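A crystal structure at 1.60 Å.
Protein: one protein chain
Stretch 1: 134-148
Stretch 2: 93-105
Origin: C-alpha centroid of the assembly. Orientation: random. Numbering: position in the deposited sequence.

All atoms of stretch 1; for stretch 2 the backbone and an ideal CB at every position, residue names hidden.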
ATOM      1  N   GLN A 134      14.121   3.000  16.731  1.00 10.08           N
ATOM      2  CA  GLN A 134      13.178   3.731  17.607  1.00 12.19           C
ATOM      3  C   GLN A 134      12.717   5.026  16.972  1.00 10.05           C
ATOM      4  O   GLN A 134      11.550   5.352  17.041  1.00  9.60           O
ATOM      5  CB  GLN A 134      13.782   4.001  18.975  1.00 13.38           C
ATOM      6  CG  GLN A 134      12.751   4.538  20.021  1.00 18.58           C
ATOM      7  CD  GLN A 134      11.526   3.611  20.182  1.00 25.79           C
ATOM      8  OE1 GLN A 134      11.677   2.403  20.430  1.00 28.18           O
ATOM      9  NE2 GLN A 134      10.314   4.170  20.017  1.00 27.62           N
ATOM     10  N   GLU A 135      13.612   5.706  16.278  1.00  9.30           N
ATOM     11  CA  GLU A 135      13.242   6.878  15.510  1.00  9.21           C
ATOM     12  C   GLU A 135      12.134   6.511  14.511  1.00  8.17           C
ATOM     13  O   GLU A 135      11.129   7.239  14.358  1.00  8.71           O
ATOM     14  CB  GLU A 135      14.432   7.428  14.761  1.00 10.45           C
ATOM     15  CG  GLU A 135      14.067   8.663  13.976  1.00 13.67           C
ATOM     16  CD  GLU A 135      15.152   9.169  13.065  1.00 17.94           C
ATOM     17  OE1 GLU A 135      15.686   8.408  12.204  1.00 17.26           O
ATOM     18  OE2 GLU A 135      15.443  10.363  13.179  1.00 21.15           O
ATOM     19  N   ARG A 136      12.332   5.413  13.784  1.00  6.91           N
ATOM     20  CA  ARG A 136      11.352   5.012  12.756  1.00  6.92           C
ATOM     21  C   ARG A 136       9.994   4.746  13.411  1.00  6.72           C
ATOM     22  O   ARG A 136       8.962   5.166  12.886  1.00  7.15           O
ATOM     23  CB  ARG A 136      11.842   3.768  11.994  1.00  7.12           C
ATOM     24  CG  ARG A 136      10.798   3.176  11.035  1.00  6.96           C
ATOM     25  CD  ARG A 136      11.323   2.187  10.090  1.00  7.05           C
ATOM     26  NE  ARG A 136      12.143   2.747   9.046  1.00  6.02           N
ATOM     27  CZ  ARG A 136      12.578   2.045   8.016  1.00  5.61           C
ATOM     28  NH1 ARG A 136      12.230   0.754   7.909  1.00  7.37           N
ATOM     29  NH2 ARG A 136      13.360   2.563   7.117  1.00  7.06           N
ATOM     30  N   PHE A 137       9.997   4.047  14.540  1.00  6.94           N
ATOM     31  CA  PHE A 137       8.739   3.750  15.234  1.00  7.66           C
ATOM     32  C   PHE A 137       8.065   5.072  15.657  1.00  7.60           C
ATOM     33  O   PHE A 137       6.848   5.231  15.503  1.00  8.30           O
ATOM     34  CB  PHE A 137       8.942   2.840  16.444  1.00  8.24           C
ATOM     35  CG  PHE A 137       9.438   1.440  16.114  1.00  9.46           C
ATOM     36  CD1 PHE A 137       9.306   0.904  14.861  1.00 12.63           C
ATOM     37  CD2 PHE A 137      10.050   0.674  17.087  1.00 15.27           C
ATOM     38  CE1 PHE A 137       9.768  -0.382  14.581  1.00 12.63           C
ATOM     39  CE2 PHE A 137      10.505  -0.605  16.795  1.00 15.68           C
ATOM     40  CZ  PHE A 137      10.341  -1.119  15.543  1.00 13.73           C
ATOM     41  N   ASP A 138       8.857   6.025  16.158  1.00  7.12           N
ATOM     42  CA  ASP A 138       8.331   7.352  16.492  1.00  8.54           C
ATOM     43  C   ASP A 138       7.717   8.093  15.314  1.00  7.39           C
ATOM     44  O   ASP A 138       6.692   8.768  15.485  1.00  8.14           O
ATOM     45  CB  ASP A 138       9.391   8.217  17.152  1.00  8.77           C
ATOM     46  CG  ASP A 138       9.831   7.690  18.495  1.00 14.30           C
ATOM     47  OD1 ASP A 138       9.133   6.840  19.102  1.00 18.11           O
ATOM     48  OD2 ASP A 138      10.895   8.090  19.005  1.00 20.62           O
ATOM     49  N   LEU A 139       8.308   7.950  14.124  1.00  5.80           N
ATOM     50  CA  LEU A 139       7.783   8.576  12.918  1.00  6.17           C
ATOM     51  C   LEU A 139       6.473   7.936  12.458  1.00  6.75           C
ATOM     52  O   LEU A 139       5.553   8.641  12.056  1.00  7.66           O
ATOM     53  CB  LEU A 139       8.836   8.521  11.805  1.00  6.73           C
ATOM     54  CG  LEU A 139      10.065   9.380  12.096  1.00  5.68           C
ATOM     55  CD1 LEU A 139      11.093   9.145  10.988  1.00  6.38           C
ATOM     56  CD2 LEU A 139       9.778  10.812  12.290  1.00  7.16           C
ATOM     57  N   VAL A 140       6.369   6.615  12.571  1.00  7.38           N
ATOM     58  CA  VAL A 140       5.140   5.954  12.219  1.00  6.72           C
ATOM     59  C   VAL A 140       4.053   6.340  13.221  1.00  7.33           C
ATOM     60  O   VAL A 140       2.911   6.562  12.837  1.00  8.16           O
ATOM     61  CB  VAL A 140       5.323   4.431  12.073  1.00  6.64           C
ATOM     62  CG1 VAL A 140       3.969   3.764  11.795  1.00  7.82           C
ATOM     63  CG2 VAL A 140       6.296   4.163  10.925  1.00  7.90           C
ATOM     64  N   ARG A 141       4.395   6.367  14.502  1.00  6.88           N
ATOM     65  CA  ARG A 141       3.441   6.833  15.502  1.00  7.27           C
ATOM     66  C   ARG A 141       2.987   8.280  15.243  1.00  7.72           C
ATOM     67  O   ARG A 141       1.794   8.610  15.405  1.00  7.61           O
ATOM     68  CB  ARG A 141       4.040   6.702  16.915  1.00  8.02           C
ATOM     69  CG  ARG A 141       2.989   7.003  17.997  1.00 10.08           C
ATOM     70  CD  ARG A 141       3.503   6.899  19.448  1.00 16.48           C
ATOM     71  NE  ARG A 141       4.641   6.039  19.536  1.00 24.21           N
ATOM     72  CZ  ARG A 141       5.914   6.360  19.759  1.00 29.50           C
ATOM     73  NH1 ARG A 141       6.310   7.601  20.065  1.00 32.28           N
ATOM     74  NH2 ARG A 141       6.806   5.361  19.703  1.00 31.05           N
ATOM     75  N   TYR A 142       3.912   9.137  14.820  1.00  7.84           N
ATOM     76  CA  TYR A 142       3.593  10.515  14.480  1.00  7.97           C
ATOM     77  C   TYR A 142       2.564  10.565  13.333  1.00  7.45           C
ATOM     78  O   TYR A 142       1.587  11.305  13.386  1.00  7.84           O
ATOM     79  CB  TYR A 142       4.857  11.280  14.097  1.00  9.13           C
ATOM     80  CG  TYR A 142       4.592  12.765  13.904  1.00  8.32           C
ATOM     81  CD1 TYR A 142       4.528  13.606  14.977  1.00 12.18           C
ATOM     82  CD2 TYR A 142       4.335  13.289  12.635  1.00  8.59           C
ATOM     83  CE1 TYR A 142       4.240  14.959  14.829  1.00 14.40           C
ATOM     84  CE2 TYR A 142       4.056  14.656  12.470  1.00  9.58           C
ATOM     85  CZ  TYR A 142       3.988  15.470  13.595  1.00 13.62           C
ATOM     86  OH  TYR A 142       3.711  16.835  13.508  1.00 14.05           O
ATOM     87  N   ALA A 143       2.774   9.732  12.316  1.00  7.23           N
ATOM     88  CA  ALA A 143       1.823   9.635  11.224  1.00  7.10           C
ATOM     89  C   ALA A 143       0.437   9.234  11.705  1.00  7.87           C
ATOM     90  O   ALA A 143      -0.545   9.834  11.324  1.00  7.61           O
ATOM     91  CB  ALA A 143       2.329   8.674  10.174  1.00  8.08           C
ATOM     92  N   VAL A 144       0.339   8.223  12.551  1.00  7.59           N
ATOM     93  CA  VAL A 144      -0.933   7.775  13.067  1.00  8.47           C
ATOM     94  C   VAL A 144      -1.598   8.902  13.830  1.00  9.11           C
ATOM     95  O   VAL A 144      -2.771   9.226  13.605  1.00  9.95           O
ATOM     96  CB  VAL A 144      -0.786   6.532  13.979  1.00  9.97           C
ATOM     97  CG1 VAL A 144      -2.082   6.243  14.717  1.00 11.66           C
ATOM     98  CG2 VAL A 144      -0.365   5.307  13.162  1.00 11.67           C
ATOM     99  N   ASP A 145      -0.842   9.515  14.745  1.00  8.83           N
ATOM    100  CA  ASP A 145      -1.415  10.550  15.616  1.00  9.74           C
ATOM    101  C   ASP A 145      -1.893  11.759  14.830  1.00 10.77           C
ATOM    102  O   ASP A 145      -2.867  12.405  15.234  1.00 11.48           O
ATOM    103  CB  ASP A 145      -0.384  11.036  16.629  1.00  9.42           C
ATOM    104  CG  ASP A 145      -0.092  10.034  17.747  1.00 14.23           C
ATOM    105  OD1 ASP A 145      -0.819   9.024  17.922  1.00 15.85           O
ATOM    106  OD2 ASP A 145       0.840  10.274  18.555  1.00 18.26           O
ATOM    107  N   THR A 146      -1.223  12.085  13.734  1.00  7.92           N
ATOM    108  CA  THR A 146      -1.528  13.301  12.962  1.00  8.22           C
ATOM    109  C   THR A 146      -2.604  13.067  11.923  1.00  9.03           C
ATOM    110  O   THR A 146      -3.494  13.900  11.733  1.00  9.54           O
ATOM    111  CB  THR A 146      -0.254  13.806  12.321  1.00  8.26           C
ATOM    112  OG1 THR A 146       0.740  13.958  13.356  1.00  9.66           O
ATOM    113  CG2 THR A 146      -0.428  15.202  11.739  1.00 10.14           C
ATOM    114  N   LEU A 147      -2.509  11.954  11.216  1.00  8.02           N
ATOM    115  CA  LEU A 147      -3.443  11.646  10.147  1.00  8.46           C
ATOM    116  C   LEU A 147      -4.856  11.365  10.651  1.00  8.66           C
ATOM    117  O   LEU A 147      -5.827  11.715   9.955  1.00  8.89           O
ATOM    118  CB  LEU A 147      -2.958  10.506   9.257  1.00  9.31           C
ATOM    119  CG  LEU A 147      -1.639  10.757   8.528  1.00  9.97           C
ATOM    120  CD1 LEU A 147      -1.076   9.446   8.030  1.00 13.01           C
ATOM    121  CD2 LEU A 147      -1.838  11.783   7.390  1.00 13.93           C
ATOM    122  N   THR A 148      -4.978  10.760  11.839  1.00  8.53           N
ATOM    123  CA  THR A 148      -6.279  10.422  12.400  1.00 10.06           C
ATOM    124  C   THR A 148      -7.046  11.632  12.922  1.00 10.87           C
ATOM    125  O   THR A 148      -8.197  11.498  13.315  1.00 12.29           O
ATOM    126  CB  THR A 148      -6.184   9.327  13.473  1.00 10.54           C
ATOM    127  OG1 THR A 148      -5.246   9.701  14.492  1.00 11.46           O
ATOM    128  CG2 THR A 148      -5.692   8.019  12.869  1.00 10.37           C
ATOM    129  N   UNK A  93      15.601  13.108   6.759  1.00 10.05           N
ATOM    130  CA  UNK A  93      15.584  13.104   8.209  1.00  9.53           C
ATOM    131  C   UNK A  93      14.162  12.988   8.749  1.00  8.05           C
ATOM    132  O   UNK A  93      13.177  13.231   8.047  1.00  8.03           O
ATOM    133  CB  UNK A  93      16.252  14.371   8.747  1.00  9.53           C
ATOM    134  N   UNK A  94      14.069  12.645  10.014  1.00  8.81           N
ATOM    135  CA  UNK A  94      12.810  12.612  10.711  1.00  8.30           C
ATOM    136  C   UNK A  94      12.105  13.951  10.770  1.00  9.07           C
ATOM    137  O   UNK A  94      10.881  14.012  10.652  1.00  8.18           O
ATOM    138  CB  UNK A  94      13.031  12.090  12.132  1.00  8.30           C
ATOM    139  N   UNK A  95      12.858  15.049  10.938  1.00  8.87           N
ATOM    140  CA  UNK A  95      12.263  16.380  10.885  1.00  9.13           C
ATOM    141  C   UNK A  95      11.516  16.639   9.561  1.00  8.08           C
ATOM    142  O   UNK A  95      10.394  17.147   9.544  1.00  8.46           O
ATOM    143  CB  UNK A  95      13.352  17.436  11.082  1.00  9.13           C
ATOM    144  N   UNK A  96      12.161  16.278   8.463  1.00  7.05           N
ATOM    145  CA  UNK A  96      11.574  16.433   7.144  1.00  8.70           C
ATOM    146  C   UNK A  96      10.319  15.581   7.045  1.00  7.99           C
ATOM    147  O   UNK A  96       9.284  16.028   6.552  1.00  7.70           O
ATOM    148  CB  UNK A  96      12.576  16.054   6.051  1.00  8.70           C
ATOM    149  N   UNK A  97      10.400  14.337   7.514  1.00  7.70           N
ATOM    150  CA  UNK A  97       9.252  13.437   7.404  1.00  6.90           C
ATOM    151  C   UNK A  97       8.068  13.979   8.212  1.00  7.10           C
ATOM    152  O   UNK A  97       6.911  13.945   7.762  1.00  6.14           O
ATOM    153  CB  UNK A  97       9.625  12.032   7.883  1.00  6.90           C
ATOM    154  N   UNK A  98       8.352  14.466   9.412  1.00  6.14           N
ATOM    155  CA  UNK A  98       7.263  15.034  10.194  1.00  7.06           C
ATOM    156  C   UNK A  98       6.588  16.218   9.520  1.00  7.62           C
ATOM    157  O   UNK A  98       5.366  16.390   9.576  1.00  6.94           O
ATOM    158  CB  UNK A  98       7.786  15.463  11.566  1.00  7.06           C
ATOM    159  N   UNK A  99       7.349  17.040   8.868  1.00  7.34           N
ATOM    160  CA  UNK A  99       6.781  18.176   8.168  1.00  7.18           C
ATOM    161  C   UNK A  99       5.912  17.731   7.005  1.00  7.40           C
ATOM    162  O   UNK A  99       4.862  18.317   6.714  1.00  7.54           O
ATOM    163  CB  UNK A  99       7.892  19.103   7.671  1.00  7.18           C
ATOM    164  N   UNK A 100       6.361  16.669   6.355  1.00  6.40           N
ATOM    165  CA  UNK A 100       5.614  16.039   5.268  1.00  5.51           C
ATOM    166  C   UNK A 100       4.274  15.505   5.743  1.00  6.73           C
ATOM    167  O   UNK A 100       3.259  15.778   5.109  1.00  5.95           O
ATOM    168  CB  UNK A 100       6.433  14.905   4.648  1.00  5.51           C
ATOM    169  N   UNK A 101       4.271  14.754   6.853  1.00  6.32           N
ATOM    170  CA  UNK A 101       3.038  14.251   7.439  1.00  6.57           C
ATOM    171  C   UNK A 101       2.084  15.426   7.818  1.00  7.12           C
ATOM    172  O   UNK A 101       0.881  15.334   7.578  1.00  6.70           O
ATOM    173  CB  UNK A 101       3.360  13.399   8.668  1.00  6.57           C
ATOM    174  N   UNK A 102       2.622  16.527   8.370  1.00  6.04           N
ATOM    175  CA  UNK A 102       1.771  17.660   8.693  1.00  6.54           C
ATOM    176  C   UNK A 102       1.085  18.184   7.458  1.00  7.27           C
ATOM    177  O   UNK A 102      -0.101  18.557   7.500  1.00  7.20           O
ATOM    178  CB  UNK A 102       2.581  18.774   9.358  1.00  6.54           C
ATOM    179  N   UNK A 103       1.845  18.268   6.382  1.00  6.45           N
ATOM    180  CA  UNK A 103       1.317  18.768   5.110  1.00  6.81           C
ATOM    181  C   UNK A 103       0.275  17.831   4.507  1.00  7.09           C
ATOM    182  O   UNK A 103      -0.753  18.282   4.023  1.00  7.43           O
ATOM    183  CB  UNK A 103       2.460  18.973   4.114  1.00  6.81           C
ATOM    184  N   UNK A 104       0.524  16.524   4.522  1.00  6.99           N
ATOM    185  CA  UNK A 104      -0.466  15.566   4.068  1.00  7.03           C
ATOM    186  C   UNK A 104      -1.784  15.726   4.862  1.00  7.87           C
ATOM    187  O   UNK A 104      -2.872  15.761   4.290  1.00  8.32           O
ATOM    188  CB  UNK A 104       0.080  14.143   4.207  1.00  7.03           C
ATOM    189  N   UNK A 105      -1.687  15.826   6.180  1.00  8.12           N
ATOM    190  CA  UNK A 105      -2.866  16.011   7.020  1.00  8.20           C
ATOM    191  C   UNK A 105      -3.600  17.324   6.714  1.00  9.58           C
ATOM    192  O   UNK A 105      -4.830  17.372   6.757  1.00  9.85           O
ATOM    193  CB  UNK A 105      -2.461  15.975   8.495  1.00  8.20           C
TER

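The two helices run side by side, their axes 9.5 Å apart at closest approach and inclined by 20°, so they are nearly parallel, and with 3.6 residues per turn, positions facing stretch 1 recur every three or four residues.

Position 93 has extended backbone angles just before the helix starts, and its ideal CB meets nothing of stretch 1. An N-cap residue such as Ser, Thr, Asp or Asn would suit it. It is Thr-93, whose OG1 accepts from the backbone N of position 96 at 3.2 Å.

At position 94 the ideal CB would lie 3.1 Å from Glu-135 OE2 and 3.5 Å from Leu-139 CD2, both tight, which favours glycine. Gly-94 lets Leu-139 CD2 approach its O to 3.8 Å, while one water O accepts from Gly-94 N (2.9 Å) and donates to Glu-135 OE2 (2.8 Å).

Positions 95 and 96 find nothing of stretch 1 near their ideal CB atoms, so polar residues are as acceptable as any; they are Thr-95 and Asp-96.

Position 97 points toward stretch 1, its ideal CB 4.5 Å from Leu-139 CD1. Leucine, methionine or an aromatic would suit. Tyr-97 packs CD2 against Leu-139 CB at 3.9 Å, with Leu-139 O at its ring edge; its hydroxyl is hydrogen-bonded elsewhere in the structure.

Position 98 also points toward stretch 1, its ideal CB 3.9 Å from Tyr-142 CE2. A long side chain could cover this ring: Leu, Met, Lys or Arg. Arg-98 lays CG over the face, 4.1 Å from the ring centroid, and its guanidinium makes an off-centre cation-pi contact, with NH2 3.5 Å from Tyr-142 CD1.

Position 99 points away, with room for a side chain; stretch 1 does not explain Gly-99. Position 100, sideways, is equally unconstrained; it is Trp-100.

Position 101 faces Tyr-142, Ala-143 and Thr-146, and the small alanine leaves space for a branched aliphatic such as Ile, Leu or Val. Ile-101 places CD1 3.8 Å from Ala-143 CB and CG2 3.7 Å from Thr-146 CB.

Position 102 starts sideways, its ideal CB 4.7 Å from Tyr-142 OH, a potential donor that invites Asp, Asn or Glu. In Asp-102 the carboxylate comes nearer: Tyr-142 OH donates to OD1 at 2.5 Å.

Position 103 is out of reach and undetermined; it is Ala-103. Position 104 points toward stretch 1, its ideal CB 4.4 Å from Leu-147 CD2, so an aliphatic fits; Val-104 brings CG1 to 3.8 Å from that CD2.

The CA of position 105 lies 5.4 Å from Leu-147 CA, so a small residue suits; it is Ala-105. Its CB packs 3.9 Å from Thr-146 CG2.

Stretch 2 (93-105) TGTDYRGWIDAVA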
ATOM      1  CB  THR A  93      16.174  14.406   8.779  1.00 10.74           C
ATOM      2  OG1 THR A  93      15.314  15.496   8.460  1.00 11.43           O
ATOM      3  CG2 THR A  93      17.512  14.725   8.169  1.00 12.19           C
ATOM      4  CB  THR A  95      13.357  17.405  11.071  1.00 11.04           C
ATOM      5  OG1 THR A  95      13.830  17.305  12.403  1.00 13.22           O
ATOM      6  CG2 THR A  95      12.798  18.818  10.955  1.00 12.86           C
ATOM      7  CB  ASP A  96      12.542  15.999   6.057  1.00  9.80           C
ATOM      8  CG  ASP A  96      13.755  16.886   5.922  1.00 14.81           C
ATOM      9  OD1 ASP A  96      13.674  18.096   6.145  1.00 20.08           O
ATOM     10  OD2 ASP A  96      14.876  16.394   5.607  1.00 20.17           O
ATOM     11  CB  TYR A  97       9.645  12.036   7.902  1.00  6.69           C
ATOM     12  CG  TYR A  97       8.542  11.005   7.709  1.00  6.51           C
ATOM     13  CD1 TYR A  97       8.325  10.436   6.462  1.00  7.33           C
ATOM     14  CD2 TYR A  97       7.674  10.662   8.740  1.00  6.40           C
ATOM     15  CE1 TYR A  97       7.310   9.550   6.232  1.00  7.13           C
ATOM     16  CE2 TYR A  97       6.636   9.733   8.511  1.00  7.95           C
ATOM     17  CZ  TYR A  97       6.477   9.198   7.256  1.00  7.05           C
ATOM     18  OH  TYR A  97       5.465   8.296   6.984  1.00  7.79           O
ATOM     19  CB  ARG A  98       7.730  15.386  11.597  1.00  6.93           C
ATOM     20  CG  ARG A  98       8.160  14.223  12.399  1.00 10.03           C
ATOM     21  CD  ARG A  98       9.061  14.668  13.493  1.00 17.76           C
ATOM     22  NE  ARG A  98       8.299  14.851  14.695  1.00 26.44           N
ATOM     23  CZ  ARG A  98       8.255  13.916  15.644  1.00 30.04           C
ATOM     24  NH1 ARG A  98       8.956  12.789  15.513  1.00 33.90           N
ATOM     25  NH2 ARG A  98       7.522  14.099  16.720  1.00 33.16           N
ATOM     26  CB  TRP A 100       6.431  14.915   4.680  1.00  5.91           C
ATOM     27  CG  TRP A 100       5.912  14.301   3.387  1.00  4.70           C
ATOM     28  CD1 TRP A 100       5.823  14.907   2.154  1.00  4.60           C
ATOM     29  CD2 TRP A 100       5.520  12.920   3.182  1.00  5.31           C
ATOM     30  NE1 TRP A 100       5.399  13.994   1.210  1.00  6.71           N
ATOM     31  CE2 TRP A 100       5.217  12.773   1.803  1.00  6.11           C
ATOM     32  CE3 TRP A 100       5.429  11.785   4.015  1.00  7.54           C
ATOM     33  CZ2 TRP A 100       4.802  11.545   1.246  1.00  6.00           C
ATOM     34  CZ3 TRP A 100       5.024  10.595   3.479  1.00  4.96           C
ATOM     35  CH2 TRP A 100       4.722  10.477   2.091  1.00  5.63           C
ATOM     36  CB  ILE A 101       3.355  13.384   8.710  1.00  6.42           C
ATOM     37  CG1 ILE A 101       4.030  12.066   8.307  1.00  7.46           C
ATOM     38  CG2 ILE A 101       2.106  13.181   9.507  1.00  7.68           C
ATOM     39  CD1 ILE A 101       3.170  11.164   7.383  1.00  6.96           C
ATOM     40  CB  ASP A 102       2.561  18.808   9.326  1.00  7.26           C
ATOM     41  CG  ASP A 102       3.100  18.473  10.687  1.00 10.42           C
ATOM     42  OD1 ASP A 102       2.636  17.520  11.333  1.00 10.95           O
ATOM     43  OD2 ASP A 102       4.035  19.147  11.210  1.00 13.86           O
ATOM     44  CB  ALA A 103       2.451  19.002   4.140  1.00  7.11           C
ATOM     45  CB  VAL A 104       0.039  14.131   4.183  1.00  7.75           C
ATOM     46  CG1 VAL A 104      -1.064  13.122   3.964  1.00  8.01           C
ATOM     47  CG2 VAL A 104       1.186  13.856   3.187  1.00  7.07           C
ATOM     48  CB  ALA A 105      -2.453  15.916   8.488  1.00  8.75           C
TER
HETATM   49  O   HOH W   1      16.650  11.940  11.243  1.00 16.33           O
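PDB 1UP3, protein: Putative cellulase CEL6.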